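Local coordinates for protein hydrazine synthase subunit beta (Candidatus Kuenenia stuttgartiensis, PDB 5C2V) that forms part of the hydrazine synthase complex, which condenses nitric oxide with ammonium, and may modulate passage of the hydroxylamine intermediate between the gamma and alpha active sites, at residues I93-G96 / D97-G101; R291-T294 / Q295-D299; V316-G319 / L320-S324. One frame throughout, in Å; residues are numbered along the deposited sequence.

Contact 1: I93-G96 / D97-G101; sequences IKVG and DWPSG. With CA (calcium ion), chain Q.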
loop_
_atom_site.group_PDB
_atom_site.type_symbol
_atom_site.label_atom_id
_atom_site.label_comp_id
_atom_site.label_asym_id
_atom_site.label_seq_id
_atom_site.Cartn_x
_atom_site.Cartn_y
_atom_site.Cartn_z
ATOM N N ILE B 93 -24.020 64.330 -20.480
ATOM C CA ILE B 93 -23.648 63.914 -21.828
ATOM C C ILE B 93 -24.445 62.674 -22.211
ATOM O O ILE B 93 -24.638 61.788 -21.388
ATOM C CB ILE B 93 -22.141 63.613 -21.931
ATOM C CG1 ILE B 93 -21.333 64.684 -21.199
ATOM C CG2 ILE B 93 -21.714 63.499 -23.389
ATOM C CD1 ILE B 93 -19.858 64.380 -21.112
ATOM N N LYS B 94 -24.913 62.603 -23.451
ATOM C CA LYS B 94 -25.734 61.467 -23.857
ATOM C C LYS B 94 -24.933 60.417 -24.623
ATOM O O LYS B 94 -24.175 60.733 -25.541
ATOM C CB LYS B 94 -26.931 61.945 -24.679
ATOM C CG LYS B 94 -27.894 62.800 -23.869
ATOM C CD LYS B 94 -29.258 62.918 -24.524
ATOM C CE LYS B 94 -30.237 63.630 -23.602
ATOM N NZ LYS B 94 -30.326 62.966 -22.270
ATOM N N VAL B 95 -25.119 59.163 -24.224
ATOM C CA VAL B 95 -24.343 58.036 -24.731
ATOM C C VAL B 95 -25.258 56.931 -25.251
ATOM O O VAL B 95 -26.471 57.114 -25.343
ATOM C CB VAL B 95 -23.420 57.452 -23.644
ATOM C CG1 VAL B 95 -22.362 58.469 -23.241
ATOM C CG2 VAL B 95 -24.235 57.012 -22.437
ATOM N N GLY B 96 -24.673 55.786 -25.591
ATOM C CA GLY B 96 -25.444 54.656 -26.076
ATOM C C GLY B 96 -26.226 54.003 -24.951
ATOM O O GLY B 96 -26.345 54.566 -23.862
ATOM N N ASP B 97 -26.762 52.812 -25.201
ATOM C CA ASP B 97 -27.713 52.217 -24.268
ATOM C C ASP B 97 -27.074 51.638 -23.015
ATOM O O ASP B 97 -26.103 50.884 -23.084
ATOM C CB ASP B 97 -28.543 51.132 -24.955
ATOM C CG ASP B 97 -29.819 50.813 -24.193
ATOM O OD1 ASP B 97 -30.913 50.997 -24.750
ATOM O OD2 ASP B 97 -29.742 50.391 -23.026
ATOM N N TRP B 98 -27.647 52.012 -21.875
ATOM C CA TRP B 98 -27.257 51.505 -20.564
ATOM C C TRP B 98 -25.761 51.576 -20.315
ATOM O O TRP B 98 -25.080 50.549 -20.386
ATOM C CB TRP B 98 -27.725 50.065 -20.380
ATOM C CG TRP B 98 -27.753 49.669 -18.948
ATOM C CD1 TRP B 98 -26.709 49.667 -18.063
ATOM C CD2 TRP B 98 -28.908 49.279 -18.206
ATOM N NE1 TRP B 98 -27.145 49.264 -16.825
ATOM C CE2 TRP B 98 -28.490 49.024 -16.889
ATOM C CE3 TRP B 98 -30.256 49.107 -18.535
ATOM C CZ2 TRP B 98 -29.374 48.607 -15.904
ATOM C CZ3 TRP B 98 -31.129 48.693 -17.552
ATOM C CH2 TRP B 98 -30.684 48.444 -16.255
ATOM N N PRO B 99 -25.222 52.782 -20.086
ATOM C CA PRO B 99 -23.823 52.647 -19.682
ATOM C C PRO B 99 -23.727 51.892 -18.355
ATOM O O PRO B 99 -24.339 52.305 -17.370
ATOM C CB PRO B 99 -23.364 54.098 -19.535
ATOM C CG PRO B 99 -24.622 54.875 -19.270
ATOM C CD PRO B 99 -25.703 54.173 -20.041
ATOM N N SER B 100 -22.964 50.804 -18.333
ATOM C CA SER B 100 -22.756 50.054 -17.098
ATOM C C SER B 100 -21.423 50.345 -16.420
ATOM O O SER B 100 -21.159 49.851 -15.323
ATOM C CB SER B 100 -22.884 48.555 -17.371
ATOM O OG SER B 100 -21.987 48.149 -18.387
ATOM N N GLY B 101 -20.585 51.145 -17.067
ATOM C CA GLY B 101 -19.269 51.429 -16.528
ATOM C C GLY B 101 -18.524 52.516 -17.270
ATOM O O GLY B 101 -18.755 52.757 -18.459
HETATM CA CA CA Q . -31.242 52.369 -22.700
HETATM O O HOH W 1 -33.115 51.028 -22.051
HETATM O O HOH W 2 -33.324 52.595 -23.863
HETATM O O HOH W 3 -31.425 53.210 -20.509
HETATM O O HOH W 4 -31.325 50.855 -20.863
#
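Val95 and Pro99 make the apolar part of this turn, folding toward each other from the two ends of a short loop. The CG2 methyl of Val95 does the touching: it sits 3.8 Å from Pro99 CG and 4.0 Å from Pro99 CD, against the CG-CD edge of the pyrrolidine ring. Its first torsion (chi1 -65°) turns CG1 anti to the carbonyl carbon and leaves CG2 as the branch that meets the proline. On the backbone side, Gly96 O lies 3.9 Å from Pro99 CD, so the same ring carbon has both a methyl and a carbonyl oxygen for neighbours.

The strand ending at Lys94 is the last of one four-stranded antiparallel sheet, and the strand starting at Pro99 is the first of the next. The loop is thus the connection from one propeller blade to the next. Gly96 N donates to Asp124 OD2, on strand 122-127 of the next sheet.

Metal binding takes over where Asp97 turns its side chain away from the residues before it. With CG anti to the backbone N (chi1 -161°), the carboxylate grips the calcium through both oxygens, OD1 at 2.5 Å and OD2 also at 2.5 Å. The ion stands out of the carboxylate plane, on one side of it. Four waters, each 2.4 Å from the calcium, fill half of its eight-atom shell, and Asp77 completes the aspartate pair of the site.

Trp98, at a positive phi of 50°, points its CB away from Val95 and Gly96; its NE1 donates to Glu58 OE1, and its ring takes a cation-pi contact from Arg70 of the gamma subunit.

Contact 2: R291-T294 / Q295-D299; sequences RSST and QEELD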
loop_
_atom_site.group_PDB
_atom_site.type_symbol
_atom_site.label_atom_id
_atom_site.label_comp_id
_atom_site.label_asym_id
_atom_site.label_seq_id
_atom_site.Cartn_x
_atom_site.Cartn_y
_atom_site.Cartn_z
ATOM N N ARG B 291 1.794 30.664 -14.517
ATOM C CA ARG B 291 3.092 30.588 -15.184
ATOM C C ARG B 291 3.640 29.164 -15.237
ATOM O O ARG B 291 4.303 28.782 -16.202
ATOM C CB ARG B 291 4.108 31.497 -14.487
ATOM C CG ARG B 291 3.731 32.969 -14.449
ATOM C CD ARG B 291 4.849 33.797 -13.835
ATOM N NE ARG B 291 4.383 35.079 -13.316
ATOM C CZ ARG B 291 4.150 35.324 -12.029
ATOM N NH1 ARG B 291 4.343 34.372 -11.125
ATOM N NH2 ARG B 291 3.727 36.521 -11.645
ATOM N N SER B 292 3.362 28.383 -14.198
ATOM C CA SER B 292 3.952 27.053 -14.063
ATOM C C SER B 292 3.080 25.941 -14.644
ATOM O O SER B 292 3.434 24.766 -14.560
ATOM C CB SER B 292 4.243 26.757 -12.590
ATOM O OG SER B 292 3.055 26.780 -11.821
ATOM N N SER B 293 1.945 26.308 -15.230
ATOM C CA SER B 293 1.043 25.317 -15.807
ATOM C C SER B 293 0.810 25.560 -17.294
ATOM O O SER B 293 0.791 26.703 -17.751
ATOM C CB SER B 293 -0.296 25.318 -15.067
ATOM O OG SER B 293 -0.111 25.181 -13.670
ATOM N N THR B 294 0.639 24.478 -18.048
ATOM C CA THR B 294 0.292 24.584 -19.459
ATOM C C THR B 294 -1.190 24.919 -19.589
ATOM O O THR B 294 -1.895 25.025 -18.587
ATOM C CB THR B 294 0.598 23.283 -20.226
ATOM O OG1 THR B 294 -0.175 22.207 -19.678
ATOM C CG2 THR B 294 2.076 22.940 -20.127
ATOM N N GLN B 295 -1.665 25.077 -20.819
ATOM C CA GLN B 295 -3.069 25.402 -21.044
ATOM C C GLN B 295 -3.949 24.196 -20.729
ATOM O O GLN B 295 -5.033 24.336 -20.163
ATOM C CB GLN B 295 -3.296 25.867 -22.482
ATOM C CG GLN B 295 -4.689 26.420 -22.739
ATOM C CD GLN B 295 -4.962 27.696 -21.964
ATOM O OE1 GLN B 295 -4.588 28.789 -22.393
ATOM N NE2 GLN B 295 -5.617 27.564 -20.817
ATOM N N GLU B 296 -3.466 23.013 -21.097
ATOM C CA GLU B 296 -4.173 21.766 -20.831
ATOM C C GLU B 296 -4.369 21.549 -19.335
ATOM O O GLU B 296 -5.479 21.268 -18.873
ATOM C CB GLU B 296 -3.410 20.584 -21.434
ATOM C CG GLU B 296 -4.244 19.686 -22.332
ATOM C CD GLU B 296 -3.498 18.433 -22.752
ATOM O OE1 GLU B 296 -2.383 18.201 -22.237
ATOM O OE2 GLU B 296 -4.028 17.679 -23.595
ATOM N N GLU B 297 -3.281 21.691 -18.584
ATOM C CA GLU B 297 -3.306 21.481 -17.142
ATOM C C GLU B 297 -4.236 22.471 -16.449
ATOM O O GLU B 297 -4.941 22.108 -15.515
ATOM C CB GLU B 297 -1.894 21.587 -16.558
ATOM C CG GLU B 297 -1.827 21.532 -15.034
ATOM C CD GLU B 297 -2.148 20.158 -14.463
ATOM O OE1 GLU B 297 -2.347 19.205 -15.247
ATOM O OE2 GLU B 297 -2.196 20.031 -13.222
ATOM N N LEU B 298 -4.237 23.718 -16.911
ATOM C CA LEU B 298 -5.126 24.733 -16.357
ATOM C C LEU B 298 -6.584 24.416 -16.674
ATOM O O LEU B 298 -7.464 24.560 -15.820
ATOM C CB LEU B 298 -4.758 26.119 -16.889
ATOM C CG LEU B 298 -3.452 26.722 -16.368
ATOM C CD1 LEU B 298 -3.089 27.976 -17.147
ATOM C CD2 LEU B 298 -3.559 27.026 -14.880
ATOM N N ASP B 299 -6.828 23.979 -17.906
ATOM C CA ASP B 299 -8.172 23.605 -18.333
ATOM C C ASP B 299 -8.700 22.431 -17.516
ATOM O O ASP B 299 -9.894 22.355 -17.229
ATOM C CB ASP B 299 -8.191 23.261 -19.824
ATOM C CG ASP B 299 -8.021 24.483 -20.706
ATOM O OD1 ASP B 299 -8.183 25.613 -20.198
ATOM O OD2 ASP B 299 -7.728 24.314 -21.909
#
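Leu298 N donates to Thr294 O, a 3.2 Å bond with an N-H...O angle of 155° that closes the first turn of helix 295-301. Thr294 is the N-cap of that helix, and its side chain contributes the capping bond: Glu297 N points at Thr294 OG1 over 3.3 Å. This second bond is weak, though nearly straight at 166°. The threonine hydroxyl can face the helix end because OG1 is set between the backbone N and the carbonyl carbon (chi1 61°), with CG2 anti to the carbonyl carbon. Thr294 thus accepts twice, once through its carbonyl and once through its hydroxyl, and meets two backbone N-H groups of the first turn.

One residue further on, Asp299 N bonds to Gln295 O at 2.9 Å and continues the helical pattern. On the same side of the helix the amide of Gln295 reaches forward, one turn along the helix, Gln295 NE2 making a weak bond of 3.3 Å to Asp299 OD1. Both groups have stronger ties outside the turn: Gln295 NE2 donates to Val241 O, and Asp299 OD1 pairs with Arg243, one of the residues lining the trimethyl glycine pocket. Glu297 leads its carboxylate off to a salt bridge with Arg697 of the alpha subunit, so this helix start also takes part in a subunit interface.

The packing is modest. Ser293, just ahead of the cap, turns its CB toward the helix, while its hydroxyl bonds to Leu289 O in the preceding helix. The isobutyl end of Leu298 comes back to meet that methylene, CD2 standing 3.7 Å from Ser293 CB. Roughly at right angles to that approach, the chain of Glu297 passes the same carbon before bending outward, its CG 4.1 Å from Ser293 CB.

Contact 3: V316-G319 / L320-S324; sequences VPTG and LGPSS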
loop_
_atom_site.group_PDB
_atom_site.type_symbol
_atom_site.label_atom_id
_atom_site.label_comp_id
_atom_site.label_asym_id
_atom_site.label_seq_id
_atom_site.Cartn_x
_atom_site.Cartn_y
_atom_site.Cartn_z
ATOM N N VAL B 316 -14.556 36.984 3.633
ATOM C CA VAL B 316 -14.961 37.903 4.692
ATOM C C VAL B 316 -16.452 38.242 4.651
ATOM O O VAL B 316 -16.967 38.648 3.608
ATOM C CB VAL B 316 -14.147 39.208 4.619
ATOM C CG1 VAL B 316 -14.343 40.023 5.877
ATOM C CG2 VAL B 316 -12.671 38.897 4.421
ATOM N N PRO B 317 -17.148 38.065 5.788
ATOM C CA PRO B 317 -18.567 38.413 5.930
ATOM C C PRO B 317 -18.869 39.852 5.519
ATOM O O PRO B 317 -18.110 40.764 5.847
ATOM C CB PRO B 317 -18.826 38.214 7.426
ATOM C CG PRO B 317 -17.838 37.185 7.836
ATOM C CD PRO B 317 -16.607 37.459 7.017
ATOM N N THR B 318 -19.976 40.044 4.809
ATOM C CA THR B 318 -20.351 41.355 4.297
ATOM C C THR B 318 -21.852 41.559 4.496
ATOM O O THR B 318 -22.537 40.678 5.016
ATOM C CB THR B 318 -19.981 41.492 2.800
ATOM O OG1 THR B 318 -18.755 40.796 2.547
ATOM C CG2 THR B 318 -19.804 42.948 2.398
ATOM N N GLY B 319 -22.362 42.718 4.094
ATOM C CA GLY B 319 -23.793 42.950 4.067
ATOM C C GLY B 319 -24.403 42.217 2.889
ATOM O O GLY B 319 -23.708 41.503 2.167
ATOM N N LEU B 320 -25.701 42.395 2.684
ATOM C CA LEU B 320 -26.395 41.679 1.622
ATOM C C LEU B 320 -26.187 42.350 0.264
ATOM O O LEU B 320 -26.358 43.561 0.124
ATOM C CB LEU B 320 -27.886 41.571 1.948
ATOM C CG LEU B 320 -28.197 41.012 3.341
ATOM C CD1 LEU B 320 -29.693 40.814 3.530
ATOM C CD2 LEU B 320 -27.443 39.712 3.593
ATOM N N GLY B 321 -25.821 41.547 -0.732
ATOM C CA GLY B 321 -25.574 42.036 -2.080
ATOM C C GLY B 321 -24.371 42.942 -2.318
ATOM O O GLY B 321 -24.533 44.054 -2.820
ATOM N N PRO B 322 -23.157 42.479 -1.968
ATOM C CA PRO B 322 -21.953 43.279 -2.229
ATOM C C PRO B 322 -21.576 43.289 -3.710
ATOM O O PRO B 322 -20.676 42.564 -4.133
ATOM C CB PRO B 322 -20.880 42.578 -1.394
ATOM C CG PRO B 322 -21.324 41.171 -1.337
ATOM C CD PRO B 322 -22.828 41.189 -1.337
ATOM N N SER B 323 -22.270 44.116 -4.485
ATOM C CA SER B 323 -22.111 44.142 -5.936
ATOM C C SER B 323 -20.805 44.786 -6.408
ATOM O O SER B 323 -20.391 44.582 -7.550
ATOM C CB SER B 323 -23.298 44.872 -6.572
ATOM O OG SER B 323 -23.538 46.110 -5.925
ATOM N N SER B 324 -20.159 45.561 -5.542
ATOM C CA SER B 324 -18.946 46.272 -5.939
ATOM C C SER B 324 -17.955 46.449 -4.791
ATOM O O SER B 324 -18.347 46.575 -3.633
ATOM C CB SER B 324 -19.305 47.643 -6.519
ATOM O OG SER B 324 -18.159 48.301 -7.025
#
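Thr318 and Pro322 point their side chains inward from the two arms of a tight loop, and the two cross obliquely. The methyl branch of the threonine makes the contact, with CG2 4.0 Å from Pro322 CB. The ring's N-bound carbon, Pro322 CD, faces the backbone instead, 3.6 Å from Gly319 O. Thr318 offers its methyl because CG2 is anti to the backbone N; OG1 is turned back along the chain, where it donates to Val316 O at 3.0 Å, approaching 27° out of the carbonyl plane.

Leu320 points its CB away from the preceding residues, and packs against His276 and Phe340 and against Phe48 of the gamma subunit. Gly321 then takes a positive phi of 68°, and Pro322 sits at the centre of an inverse gamma turn, with a weak bond of 2.8 Å from Ser323 N to Gly321 O. In the propeller this loop joins the sheet ending in strand 312-317 to the one beginning with strand 322-327. The chemistry divides neatly: the threonine spends its hydroxyl proton on its own arm, and of the preceding residues it is a methyl and the Gly319 carbonyl that meet the ring, a contact of van der Waals kind.

In the fold
Contacts 1 and 3 are the same kind of element, each joining the last strand of one propeller sheet to the first strand of the next, with a proline near the start of the new strand in both. Their centres are about 26 Å apart and their nearest atoms about 9 Å, so they do not touch. Where contact 1 carries the calcium-binding Asp97, contact 3 has Leu320 at the matching place in the loop. Contact 2 is peripheral: its centre lies about 38 Å from that of contact 1, across the chain's centre, and about 32 Å from that of contact 3. It is near the bound trimethyl glycine, about 8 Å from the Gln295 side chain.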